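Local atomic coordinates of probable transcriptional regulator (Rhodococcus jostii, PDB entry 3HIM), a protein that probably binds regulatory DNA as a transcription factor of the TetR family, through a predicted N-terminal helix-turn-helix. Residues 91-96 / 142-147; 77-82 / 98-103; 19-24 / 46-51; 67-72 / 126-131; 59-64 / 120-125. All blocks are in the same frame, centred on the assembly; numbering follows the deposited sequence. Where two conformers were deposited one is given.

Overall arrangement
Counted from the N terminus, contact 3 closes first: within the N-terminal, probably DNA-binding, part it folds the turn 46-51 back on helix 16-32. Helix 60-82 then runs out of that region and carries one side of contacts 5, 4 and 2 in turn. Contact 2 is a short hairpin closure onto helix 89-106, lying within the longer loops that contacts 4 and 5 close on helix 123-149. Contacts 4 and 5 cross each other and touch, their centres about 10 Å apart. Contact 1 crosses contacts 2, 4 and 5, joining helix 89-106 to the far end of helix 123-149, about 40 Å from contact 3 between centres.

Contact 1 of 5, residues 91-96 / 142-147; sequences DRLMST and RIIEAG
Ile143 is the side chain to follow, since it projects from helix 123-149 straight at helix 89-106. Its CB splits into two branches. CG2, anti to the backbone N, meets the Leu93 backbone, 3.7 Å from Leu93 N, and sits 3.8 Å from Leu93 CB. CG1, anti to the carbonyl carbon (chi1 -73°), runs beside the end of Arg92, with CG1 3.8 Å from Arg92 NE. At the tip, Ile143 CD1 meets Thr96 head-on and touches both of its branches, lying 3.6 Å from Thr96 CG2 and equally close to Thr96 OG1. Thr96 OG1 is turned back on its own helix, hydrogen-bonded to Arg92 O at 2.9 Å. The two segments run antiparallel at 161° within the all-helical C-terminal domain of the TetR fold, their axes 9.6 Å apart. Arg92 bends at chi3 (62°) and crosses Ile143 obliquely, its NH1 reaching to 3.7 Å from Ala146 CB one turn further on. The charge of that guanidinium is met by Asp83, which forms a salt bridge with Arg92 NE. On the other flank Leu93 packs against Leu196 of helix 184-198, while Ile144 packs on Ile158 and Ala161 of helix 158-175.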
# COMPACT_ATOMS: atom_id res chain seq x y z
N ASP B 91 -5.71 25.07 -0.90
CA ASP B 91 -6.93 24.71 -0.15
C ASP B 91 -7.63 23.51 -0.79
O ASP B 91 -8.22 22.69 -0.10
CB ASP B 91 -7.94 25.87 -0.13
CG ASP B 91 -7.42 27.10 0.59
OD1 ASP B 91 -7.18 27.04 1.81
OD2 ASP B 91 -7.27 28.13 -0.08
N ARG B 92 -7.63 23.48 -2.13
CA ARG B 92 -8.13 22.34 -2.90
C ARG B 92 -7.34 21.06 -2.57
O ARG B 92 -7.91 19.98 -2.43
CB ARG B 92 -8.04 22.63 -4.41
CG ARG B 92 -8.96 23.79 -4.87
CD ARG B 92 -8.79 24.15 -6.34
NE ARG B 92 -9.15 23.03 -7.21
CZ ARG B 92 -9.06 23.03 -8.54
NH1 ARG B 92 -8.61 24.10 -9.19
NH2 ARG B 92 -9.37 21.94 -9.23
N LEU B 93 -6.02 21.20 -2.47
CA LEU B 93 -5.15 20.09 -2.14
C LEU B 93 -5.34 19.61 -0.71
O LEU B 93 -5.41 18.42 -0.47
CB LEU B 93 -3.67 20.46 -2.42
CG LEU B 93 -2.73 19.25 -2.40
CD1 LEU B 93 -3.04 18.29 -3.57
CD2 LEU B 93 -1.27 19.70 -2.40
N MET B 94 -5.43 20.54 0.25
CA MET B 94 -5.76 20.15 1.61
C MET B 94 -7.06 19.34 1.63
O MET B 94 -7.15 18.31 2.31
CB MET B 94 -5.90 21.38 2.52
CG MET B 94 -4.59 22.17 2.77
SD MET B 94 -4.79 23.77 3.63
CE MET B 94 -6.07 23.38 4.82
N SER B 95 -8.05 19.79 0.88
CA SER B 95 -9.40 19.24 0.99
C SER B 95 -9.49 17.83 0.40
O SER B 95 -10.07 16.91 1.00
CB SER B 95 -10.40 20.17 0.28
OG SER B 95 -11.73 19.70 0.46
N THR B 96 -8.93 17.69 -0.79
CA THR B 96 -8.97 16.42 -1.48
C THR B 96 -8.07 15.39 -0.80
O THR B 96 -8.47 14.23 -0.71
CB THR B 96 -8.56 16.54 -2.94
OG1 THR B 96 -7.28 17.20 -3.00
CG2 THR B 96 -9.62 17.33 -3.73
N ARG B 142 -4.76 17.73 -11.70
CA ARG B 142 -5.44 18.99 -12.01
C ARG B 142 -5.17 20.06 -10.94
O ARG B 142 -4.79 21.18 -11.26
CB ARG B 142 -6.95 18.78 -12.21
N ILE B 143 -5.32 19.68 -9.67
CA ILE B 143 -5.11 20.62 -8.56
C ILE B 143 -3.66 21.09 -8.56
O ILE B 143 -3.40 22.29 -8.47
CB ILE B 143 -5.51 20.01 -7.19
CG1 ILE B 143 -7.03 19.93 -7.09
CG2 ILE B 143 -4.93 20.83 -6.00
CD1 ILE B 143 -7.53 18.82 -6.19
N ILE B 144 -2.72 20.15 -8.73
CA ILE B 144 -1.31 20.48 -8.72
C ILE B 144 -0.96 21.41 -9.89
O ILE B 144 -0.23 22.40 -9.71
CB ILE B 144 -0.43 19.23 -8.66
CG1 ILE B 144 -0.72 18.45 -7.37
CG2 ILE B 144 1.05 19.62 -8.70
CD1 ILE B 144 -0.06 17.05 -7.32
N GLU B 145 -1.53 21.11 -11.06
CA GLU B 145 -1.41 21.97 -12.22
C GLU B 145 -1.98 23.36 -11.95
O GLU B 145 -1.34 24.37 -12.23
CB GLU B 145 -2.15 21.35 -13.41
CG GLU B 145 -1.41 20.18 -14.03
CD GLU B 145 -2.21 19.44 -15.07
OE1 GLU B 145 -3.34 19.87 -15.42
OE2 GLU B 145 -1.70 18.42 -15.57
N ALA B 146 -3.19 23.40 -11.38
CA ALA B 146 -3.81 24.68 -11.07
C ALA B 146 -2.88 25.56 -10.25
O ALA B 146 -2.72 26.73 -10.56
CB ALA B 146 -5.12 24.47 -10.35
N GLY B 147 -2.27 24.99 -9.21
CA GLY B 147 -1.37 25.73 -8.31
C GLY B 147 -0.08 26.18 -8.97
O GLY B 147 0.47 27.25 -8.62

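Contact 2 of 5, residues 77-82 / 98-103; sequences AAITAA and TAYVTW
Thr98 O is the best-held polar atom here, gripped by two donors from the next turn of its own helix: Thr102 N at 2.9 Å from Thr98 O, and Thr102 OG1 at 2.7 Å from the same oxygen. The hydroxyl comes in from above the carbonyl plane, 39° out of it. None of this crosses to helix 60-82, and no hydrogen bond joins the two segments; what meets there is apolar: alanine methyls, an isoleucine branch and the carbon parts of two aromatic side chains. Ala99 CB points at the partner helix and lies 3.6 Å from Ala82 CB, so methyl touches methyl. Beside it Ile79 CG2, anti to its carbonyl carbon, sits 3.6 Å from Tyr100 CB and reaches obliquely to the ring at CD1. Ile79 and Tyr100 lie alongside each other, pointing the same way. Tyr100 CG is anti to the backbone N (chi1 -171°), and its OH goes on to bond Thr166 O. A turn further along, Ala78 CB meets Trp103 CD1 at 4.0 Å, while the indole NE1 bonds Ser74 OG. The two segments lie antiparallel, at 155°, in a helical hairpin linking the long helix 60-82 to the next helix of the TetR fold. With alanines facing each other, the axes come within 8.6 Å, and the contact between the segments rests on shape and van der Waals packing rather than on polar bonds.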
# COMPACT_ATOMS: atom_id res chain seq x y z
N ALA B 77 -15.74 9.67 -6.09
CA ALA B 77 -16.84 10.56 -5.72
C ALA B 77 -16.45 11.41 -4.52
O ALA B 77 -16.75 12.60 -4.49
CB ALA B 77 -18.14 9.76 -5.42
N ALA B 78 -15.76 10.79 -3.55
CA ALA B 78 -15.34 11.49 -2.32
C ALA B 78 -14.42 12.67 -2.57
O ALA B 78 -14.67 13.78 -2.10
CB ALA B 78 -14.67 10.50 -1.35
N ILE B 79 -13.33 12.44 -3.29
CA ILE B 79 -12.37 13.52 -3.55
C ILE B 79 -12.89 14.54 -4.56
O ILE B 79 -12.53 15.73 -4.51
CB ILE B 79 -11.00 12.97 -3.95
CG1 ILE B 79 -11.06 12.16 -5.26
CG2 ILE B 79 -10.48 12.12 -2.83
CD1 ILE B 79 -9.63 11.81 -5.82
N THR B 80 -13.74 14.08 -5.47
CA THR B 80 -14.35 14.98 -6.45
C THR B 80 -15.27 15.98 -5.73
O THR B 80 -15.11 17.18 -5.86
CB THR B 80 -15.06 14.19 -7.56
OG1 THR B 80 -14.08 13.40 -8.23
CG2 THR B 80 -15.71 15.14 -8.58
N ALA B 81 -16.17 15.46 -4.90
CA ALA B 81 -16.97 16.31 -4.00
C ALA B 81 -16.09 17.18 -3.08
O ALA B 81 -16.51 18.24 -2.64
CB ALA B 81 -17.91 15.46 -3.16
N ALA B 82 -14.87 16.72 -2.77
CA ALA B 82 -13.99 17.53 -1.92
C ALA B 82 -13.23 18.63 -2.70
O ALA B 82 -12.64 19.53 -2.09
CB ALA B 82 -13.02 16.63 -1.14
N THR B 98 -7.24 15.37 2.48
CA THR B 98 -8.05 15.01 3.65
C THR B 98 -9.13 13.94 3.34
O THR B 98 -9.18 12.90 4.00
CB THR B 98 -8.74 16.24 4.27
OG1 THR B 98 -7.74 17.19 4.64
CG2 THR B 98 -9.57 15.85 5.52
N ALA B 99 -9.99 14.22 2.35
CA ALA B 99 -11.03 13.27 1.93
C ALA B 99 -10.44 11.95 1.45
O ALA B 99 -10.95 10.88 1.75
CB ALA B 99 -11.90 13.87 0.84
N TYR B 100 -9.37 12.03 0.68
CA TYR B 100 -8.75 10.83 0.15
C TYR B 100 -8.21 9.93 1.26
O TYR B 100 -8.52 8.74 1.30
CB TYR B 100 -7.63 11.21 -0.80
CG TYR B 100 -7.05 10.07 -1.60
CD1 TYR B 100 -7.82 9.36 -2.53
CD2 TYR B 100 -5.70 9.75 -1.47
CE1 TYR B 100 -7.23 8.31 -3.33
CE2 TYR B 100 -5.12 8.74 -2.21
CZ TYR B 100 -5.88 8.02 -3.14
OH TYR B 100 -5.25 7.04 -3.85
N VAL B 101 -7.40 10.50 2.16
CA VAL B 101 -6.82 9.72 3.27
C VAL B 101 -7.91 9.17 4.22
O VAL B 101 -7.92 7.96 4.54
CB VAL B 101 -5.78 10.56 4.02
CG1 VAL B 101 -5.36 9.90 5.34
CG2 VAL B 101 -4.54 10.81 3.12
N THR B 102 -8.84 10.04 4.63
CA THR B 102 -9.98 9.64 5.46
C THR B 102 -10.75 8.47 4.84
O THR B 102 -11.06 7.51 5.52
CB THR B 102 -10.96 10.84 5.68
OG1 THR B 102 -10.23 11.91 6.26
CG2 THR B 102 -12.13 10.46 6.60
N TRP B 103 -11.05 8.56 3.54
CA TRP B 103 -11.76 7.49 2.86
C TRP B 103 -11.01 6.18 2.99
O TRP B 103 -11.60 5.12 3.29
CB TRP B 103 -12.00 7.81 1.39
CG TRP B 103 -12.94 6.83 0.75
CD1 TRP B 103 -14.28 7.00 0.56
CD2 TRP B 103 -12.61 5.53 0.23
NE1 TRP B 103 -14.81 5.87 -0.05
CE2 TRP B 103 -13.81 4.96 -0.27
CE3 TRP B 103 -11.42 4.79 0.15
CZ2 TRP B 103 -13.85 3.68 -0.86
CZ3 TRP B 103 -11.46 3.51 -0.44
CH2 TRP B 103 -12.68 2.97 -0.93

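Contact 3 of 5, residues 19-24 / 46-51; sequences ARIRAA and LDMSPG
A methionine sulfur accepts a weak hydrogen bond from an arginine here: Arg20 NH1 lies 3.5 Å from Met48 SD, the sulfur at the edge of the guanidinium and in its plane. The setting is the helix-turn-helix region of this TetR-family protein, predicted to bind DNA. Segment 46-51 follows helix 39-45, which ends in a Schellman motif with Asp47, at positive phi, as its C-prime residue. Helix 16-32 packs against the end of that helix and the loop after it. Arg20 stretches out fully from CG to NE, with CG anti to the backbone N (chi1 178°), and this carries its flat end across to the turn. Its second amino group gives a stronger bond, Arg20 NH2 to Leu46 O at 2.9 Å, in the carbonyl plane and on a lone pair, with an N-H...O angle of 152°. Two bonds near the plane of the group, one of them weak, limit the rotation of the guanidinium. Leu46 lies over one face of it, with CD2 above the centre of the group. The same leucine also packs on the helix by both methyls. CD1 packs across Ile21, 3.9 Å from Ile21 CG1, and Ile21 in turn touches Leu63 of helix 60-82 and Tyr57. The tightest packing is at the other methyl, where Ala24 CB presses to 3.4 Å from Leu46 CD2, closer than usual for two carbons.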
# COMPACT_ATOMS: atom_id res chain seq x y z
N ALA B 19 -26.12 -5.20 -1.46
CA ALA B 19 -25.20 -4.48 -0.59
C ALA B 19 -24.77 -5.35 0.58
O ALA B 19 -23.61 -5.36 0.97
CB ALA B 19 -25.82 -3.17 -0.09
N ARG B 20 -25.73 -6.10 1.13
CA ARG B 20 -25.48 -7.00 2.26
C ARG B 20 -24.54 -8.15 1.84
O ARG B 20 -23.67 -8.58 2.61
CB ARG B 20 -26.82 -7.56 2.78
CG ARG B 20 -26.75 -8.57 3.92
CD ARG B 20 -28.16 -8.82 4.48
NE ARG B 20 -28.21 -9.90 5.47
CZ ARG B 20 -28.37 -11.20 5.18
NH1 ARG B 20 -28.48 -11.60 3.91
NH2 ARG B 20 -28.40 -12.10 6.15
N ILE B 21 -24.75 -8.68 0.64
CA ILE B 21 -23.88 -9.75 0.13
C ILE B 21 -22.44 -9.24 -0.05
O ILE B 21 -21.49 -9.92 0.34
CB ILE B 21 -24.44 -10.39 -1.17
CG1 ILE B 21 -25.74 -11.15 -0.86
CG2 ILE B 21 -23.38 -11.32 -1.88
CD1 ILE B 21 -26.69 -11.29 -2.04
N ARG B 22 -22.31 -8.03 -0.59
CA ARG B 22 -21.00 -7.41 -0.80
C ARG B 22 -20.28 -7.18 0.52
O ARG B 22 -19.09 -7.52 0.63
CB ARG B 22 -21.11 -6.09 -1.57
CG ARG B 22 -21.68 -6.23 -2.96
CD ARG B 22 -21.34 -5.03 -3.81
NE ARG B 22 -21.89 -3.77 -3.32
CZ ARG B 22 -23.17 -3.39 -3.46
NH1 ARG B 22 -24.06 -4.20 -4.04
NH2 ARG B 22 -23.56 -2.21 -3.01
N ALA B 23 -20.98 -6.61 1.51
CA ALA B 23 -20.38 -6.43 2.84
C ALA B 23 -19.89 -7.77 3.39
O ALA B 23 -18.74 -7.88 3.86
CB ALA B 23 -21.34 -5.75 3.80
N ALA B 24 -20.74 -8.80 3.32
CA ALA B 24 -20.34 -10.11 3.85
C ALA B 24 -19.18 -10.69 3.05
O ALA B 24 -18.27 -11.30 3.63
CB ALA B 24 -21.52 -11.09 3.85
N LEU B 46 -24.35 -15.56 5.67
CA LEU B 46 -25.51 -14.68 5.79
C LEU B 46 -26.79 -15.47 6.08
O LEU B 46 -27.90 -14.96 5.94
CB LEU B 46 -25.69 -13.83 4.52
CG LEU B 46 -24.65 -12.74 4.22
CD1 LEU B 46 -24.98 -12.08 2.90
CD2 LEU B 46 -24.57 -11.70 5.33
N ASP B 47 -26.62 -16.73 6.49
CA ASP B 47 -27.72 -17.64 6.81
C ASP B 47 -28.69 -17.85 5.66
O ASP B 47 -29.89 -17.98 5.88
CB ASP B 47 -28.49 -17.17 8.06
CG ASP B 47 -27.61 -17.14 9.31
OD1 ASP B 47 -27.08 -18.21 9.68
OD2 ASP B 47 -27.47 -16.04 9.91
N MET B 48 -28.18 -17.88 4.45
CA MET B 48 -29.02 -18.12 3.28
C MET B 48 -28.66 -19.42 2.57
O MET B 48 -27.61 -20.03 2.84
CB MET B 48 -28.93 -16.95 2.30
CG MET B 48 -29.40 -15.62 2.89
SD MET B 48 -29.24 -14.28 1.71
CE MET B 48 -27.50 -14.39 1.27
N SER B 49 -29.55 -19.85 1.66
CA SER B 49 -29.23 -20.92 0.73
C SER B 49 -28.18 -20.40 -0.27
O SER B 49 -28.22 -19.22 -0.64
CB SER B 49 -30.49 -21.41 0.01
OG SER B 49 -31.16 -20.33 -0.64
N PRO B 50 -27.24 -21.27 -0.68
CA PRO B 50 -26.17 -20.92 -1.62
C PRO B 50 -26.66 -20.23 -2.90
O PRO B 50 -25.99 -19.34 -3.41
CB PRO B 50 -25.54 -22.27 -1.95
CG PRO B 50 -25.74 -23.08 -0.72
CD PRO B 50 -27.09 -22.66 -0.18
N GLY B 51 -27.83 -20.62 -3.38
CA GLY B 51 -28.42 -20.00 -4.56
C GLY B 51 -29.03 -18.63 -4.30
O GLY B 51 -29.50 -17.98 -5.23

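Contact 4 of 5, residues 67-72 / 126-131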
# COMPACT_ATOMS: atom_id res chain seq x y z
N ILE B 67 -17.75 -5.16 -5.82
CA ILE B 67 -17.04 -4.60 -4.66
C ILE B 67 -16.00 -3.56 -5.12
O ILE B 67 -15.92 -2.47 -4.59
CB ILE B 67 -16.40 -5.74 -3.80
CG1 ILE B 67 -17.49 -6.56 -3.11
CG2 ILE B 67 -15.41 -5.21 -2.76
CD1 ILE B 67 -17.02 -7.90 -2.57
N SER B 68 -15.23 -3.90 -6.14
CA SER B 68 -14.13 -3.07 -6.59
C SER B 68 -14.64 -1.77 -7.26
O SER B 68 -14.10 -0.68 -7.05
CB SER B 68 -13.22 -3.87 -7.52
OG SER B 68 -12.10 -3.11 -7.90
N LEU B 69 -15.69 -1.90 -8.05
CA LEU B 69 -16.34 -0.76 -8.68
C LEU B 69 -16.89 0.20 -7.64
O LEU B 69 -16.64 1.42 -7.68
CB LEU B 69 -17.48 -1.26 -9.58
CG LEU B 69 -18.33 -0.25 -10.34
CD1 LEU B 69 -17.50 0.46 -11.43
CD2 LEU B 69 -19.53 -0.99 -10.95
N GLU B 70 -17.62 -0.37 -6.68
CA GLU B 70 -18.24 0.40 -5.62
C GLU B 70 -17.16 1.21 -4.93
O GLU B 70 -17.27 2.43 -4.84
CB GLU B 70 -18.93 -0.55 -4.63
CG GLU B 70 -19.50 0.07 -3.35
CD GLU B 70 -20.44 -0.89 -2.60
OE1 GLU B 70 -20.05 -2.05 -2.30
OE2 GLU B 70 -21.57 -0.48 -2.32
N GLY B 71 -16.10 0.52 -4.49
CA GLY B 71 -14.96 1.14 -3.79
C GLY B 71 -14.25 2.20 -4.61
O GLY B 71 -14.03 3.31 -4.13
N HIS B 72 -13.90 1.87 -5.85
CA HIS B 72 -13.24 2.83 -6.74
C HIS B 72 -14.08 4.07 -7.05
O HIS B 72 -13.57 5.18 -6.97
CB HIS B 72 -12.75 2.14 -8.03
CG HIS B 72 -11.57 1.25 -7.80
ND1 HIS B 72 -10.27 1.70 -7.89
CD2 HIS B 72 -11.49 -0.06 -7.44
CE1 HIS B 72 -9.44 0.70 -7.62
NE2 HIS B 72 -10.15 -0.37 -7.34
N PHE B 126 -11.55 -5.29 -15.57
CA PHE B 126 -10.25 -4.66 -15.31
C PHE B 126 -10.10 -3.30 -16.01
O PHE B 126 -9.65 -2.34 -15.38
CB PHE B 126 -9.07 -5.56 -15.68
CG PHE B 126 -7.74 -4.99 -15.29
CD1 PHE B 126 -7.29 -5.08 -13.97
CD2 PHE B 126 -6.95 -4.33 -16.22
CE1 PHE B 126 -6.05 -4.55 -13.59
CE2 PHE B 126 -5.68 -3.80 -15.84
CZ PHE B 126 -5.24 -3.91 -14.54
N ALA B 127 -10.50 -3.21 -17.28
CA ALA B 127 -10.38 -1.94 -18.02
C ALA B 127 -11.24 -0.84 -17.40
O ALA B 127 -10.86 0.32 -17.42
CB ALA B 127 -10.73 -2.12 -19.48
N ILE B 128 -12.39 -1.19 -16.83
CA ILE B 128 -13.26 -0.17 -16.23
C ILE B 128 -12.66 0.36 -14.93
O ILE B 128 -12.68 1.57 -14.66
CB ILE B 128 -14.67 -0.72 -15.99
CG1 ILE B 128 -15.42 -0.92 -17.32
CG2 ILE B 128 -15.48 0.18 -15.03
CD1 ILE B 128 -16.65 -1.89 -17.17
N ILE B 129 -12.13 -0.55 -14.12
CA ILE B 129 -11.53 -0.18 -12.85
C ILE B 129 -10.28 0.68 -13.07
O ILE B 129 -10.08 1.68 -12.39
CB ILE B 129 -11.20 -1.44 -12.00
CG1 ILE B 129 -12.50 -2.17 -11.60
CG2 ILE B 129 -10.35 -1.07 -10.78
CD1 ILE B 129 -13.55 -1.36 -10.77
N ALA B 130 -9.45 0.29 -14.03
CA ALA B 130 -8.21 1.03 -14.31
C ALA B 130 -8.56 2.44 -14.75
O ALA B 130 -7.90 3.41 -14.35
CB ALA B 130 -7.36 0.31 -15.39
N ASP B 131 -9.63 2.57 -15.53
CA ASP B 131 -10.08 3.88 -15.95
C ASP B 131 -10.50 4.75 -14.77
O ASP B 131 -10.14 5.92 -14.73
CB ASP B 131 -11.22 3.78 -16.95
CG ASP B 131 -11.61 5.13 -17.48
OD1 ASP B 131 -10.72 5.82 -18.01
OD2 ASP B 131 -12.78 5.52 -17.35
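Ile129 and His72 stand at about a right angle, and that crossing is the centre of the contact. The ring of His72 lies flat to the incoming isoleucine, which sets its CG2 methyl over the ring centre in a CH-pi contact, 3.6 Å from Ile129 CG2 to the centroid and 14° off the ring normal. The closest ring atom is NE2, 3.5 Å from Ile129 CG2. The torsions explain the pose: His72 CG is anti to the carbonyl carbon, and chi2 of -90° turns the ring so that a face rather than a rim meets the methyl. Ile129 CG2 is anti to its own backbone N, and its other branch turns aside, so that CD1 reaches a different part of helix 60-82. There Ile129 CD1 settles on the backbone, 3.5 Å from Leu69 N, and also meets Ser68 OG at 3.7 Å. Ser68 OG has a polar partner beyond this pair, a weak hydrogen bond to Gly114 O. Toward the exposed flank, Leu69 and Ile128 cross obliquely, and Leu69 CD1 lies 4.1 Å from Ile128 CG2. Ile129 is backed by Leu118 and Leu121 of the preceding loop, while Ile67 packs against helix 16-32, where Arg22 also pairs with Glu70 in a salt bridge. The two segments run nearly parallel, 14° apart with axes 10.1 Å from each other, a plain helix-helix packing in which the long helix 60-82 links the N-terminal region of a TetR-type regulator to its helical C-terminal domain.

Contact 5 of 5, residues 59-64 / 120-125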
# COMPACT_ATOMS: atom_id res chain seq x y z
N THR B 59 -21.55 -15.05 -10.66
CA THR B 59 -20.20 -15.58 -10.49
C THR B 59 -19.52 -14.88 -9.32
O THR B 59 -19.92 -13.75 -8.94
CB THR B 59 -19.33 -15.42 -11.77
OG1 THR B 59 -18.90 -14.06 -11.92
CG2 THR B 59 -20.11 -15.85 -13.03
N LYS B 60 -18.49 -15.53 -8.77
CA LYS B 60 -17.62 -14.91 -7.77
C LYS B 60 -17.02 -13.62 -8.33
O LYS B 60 -16.97 -12.60 -7.64
CB LYS B 60 -16.48 -15.86 -7.35
CG LYS B 60 -16.14 -15.81 -5.86
CD LYS B 60 -14.64 -16.04 -5.49
CE LYS B 60 -13.93 -17.17 -6.23
NZ LYS B 60 -12.95 -17.85 -5.32
N GLU B 61 -16.57 -13.67 -9.58
CA GLU B 61 -15.86 -12.55 -10.18
C GLU B 61 -16.76 -11.34 -10.33
O GLU B 61 -16.29 -10.21 -10.21
CB GLU B 61 -15.25 -12.94 -11.53
CG GLU B 61 -14.36 -11.85 -12.15
CD GLU B 61 -15.14 -10.81 -12.94
OE1 GLU B 61 -16.34 -11.04 -13.24
OE2 GLU B 61 -14.57 -9.74 -13.27
N SER B 62 -18.05 -11.60 -10.57
CA SER B 62 -19.04 -10.54 -10.71
C SER B 62 -19.16 -9.80 -9.39
O SER B 62 -19.33 -8.59 -9.37
CB SER B 62 -20.40 -11.11 -11.14
OG SER B 62 -21.10 -11.69 -10.05
N LEU B 63 -19.04 -10.55 -8.30
CA LEU B 63 -19.20 -10.01 -6.96
C LEU B 63 -17.97 -9.20 -6.56
O LEU B 63 -18.09 -8.13 -5.92
CB LEU B 63 -19.45 -11.16 -5.97
CG LEU B 63 -19.49 -10.84 -4.46
CD1 LEU B 63 -20.47 -9.72 -4.13
CD2 LEU B 63 -19.82 -12.10 -3.69
N LEU B 64 -16.78 -9.70 -6.93
CA LEU B 64 -15.55 -8.96 -6.72
C LEU B 64 -15.57 -7.64 -7.51
O LEU B 64 -15.20 -6.58 -6.98
CB LEU B 64 -14.33 -9.81 -7.12
CG LEU B 64 -13.00 -9.04 -7.15
CD1 LEU B 64 -12.56 -8.74 -5.72
CD2 LEU B 64 -11.94 -9.82 -7.92
N SER B 120 -7.80 -10.81 -10.51
CA SER B 120 -8.92 -11.74 -10.65
C SER B 120 -10.06 -11.19 -11.50
O SER B 120 -11.01 -11.91 -11.79
CB SER B 120 -9.45 -12.15 -9.28
OG SER B 120 -8.58 -13.04 -8.64
N LEU B 121 -9.98 -9.93 -11.91
CA LEU B 121 -11.07 -9.31 -12.67
C LEU B 121 -11.02 -9.75 -14.12
O LEU B 121 -9.95 -9.91 -14.68
CB LEU B 121 -11.00 -7.79 -12.58
CG LEU B 121 -11.24 -7.14 -11.20
CD1 LEU B 121 -11.08 -5.62 -11.30
CD2 LEU B 121 -12.61 -7.47 -10.65
N SER B 122 -12.19 -9.96 -14.72
CA SER B 122 -12.27 -10.16 -16.18
C SER B 122 -11.62 -8.96 -16.91
O SER B 122 -11.42 -7.90 -16.31
CB SER B 122 -13.73 -10.28 -16.61
OG SER B 122 -14.35 -8.99 -16.66
N PRO B 123 -11.27 -9.15 -18.20
CA PRO B 123 -10.71 -8.07 -19.01
C PRO B 123 -11.58 -6.81 -19.05
O PRO B 123 -11.07 -5.72 -18.80
CB PRO B 123 -10.59 -8.71 -20.40
CG PRO B 123 -10.33 -10.17 -20.08
CD PRO B 123 -11.22 -10.45 -18.89
N GLU B 124 -12.87 -6.96 -19.33
CA GLU B 124 -13.76 -5.80 -19.40
C GLU B 124 -13.84 -5.09 -18.05
O GLU B 124 -13.85 -3.86 -17.98
CB GLU B 124 -15.16 -6.18 -19.86
N HIS B 125 -13.88 -5.88 -16.98
CA HIS B 125 -13.98 -5.31 -15.64
C HIS B 125 -12.67 -4.65 -15.24
O HIS B 125 -12.67 -3.55 -14.63
CB HIS B 125 -14.37 -6.36 -14.62
CG HIS B 125 -15.76 -6.91 -14.80
ND1 HIS B 125 -16.13 -8.14 -14.31
CD2 HIS B 125 -16.86 -6.40 -15.42
CE1 HIS B 125 -17.41 -8.36 -14.60
NE2 HIS B 125 -17.86 -7.33 -15.28
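Glu61 OE2 accepts two hydrogen bonds across the joint between the N-terminal region and the C-terminal domain of this TetR-type fold. The shorter is a His-carboxylate bond, His125 ND1 to Glu61 OE2 at 2.5 Å. It is very short and nearly straight (171°), and it uses the syn lone pair of the oxygen. Carboxylate and ring are almost coplanar, 1° apart, so the acid meets the imidazole edge-on. The neighbouring carboxylate would tend to favour a protonated, charged imidazole. The second donor, Ser122 N, comes from above the carboxylate plane and lies 2.8 Å from Glu61 OE2. Glu61 gets there with CG anti to its backbone N and a bend at chi2 (-84°). In the next shell, both segments are helix starts. Thr59 caps helix 60-82 by accepting from Ser62 N, and Ser122 caps helix 123-149, its OG accepting from His125 N at 3.2 Å; that capping bond ties His125 to the start of its helix. Tyr65 stacks on the imidazole. Beside the polar group, Leu64 crosses Leu121 at about a right angle, and the Leu64 CD2 methyl touches two partners equally, 3.7 Å from both Leu121 CD2 and Ser120 CB.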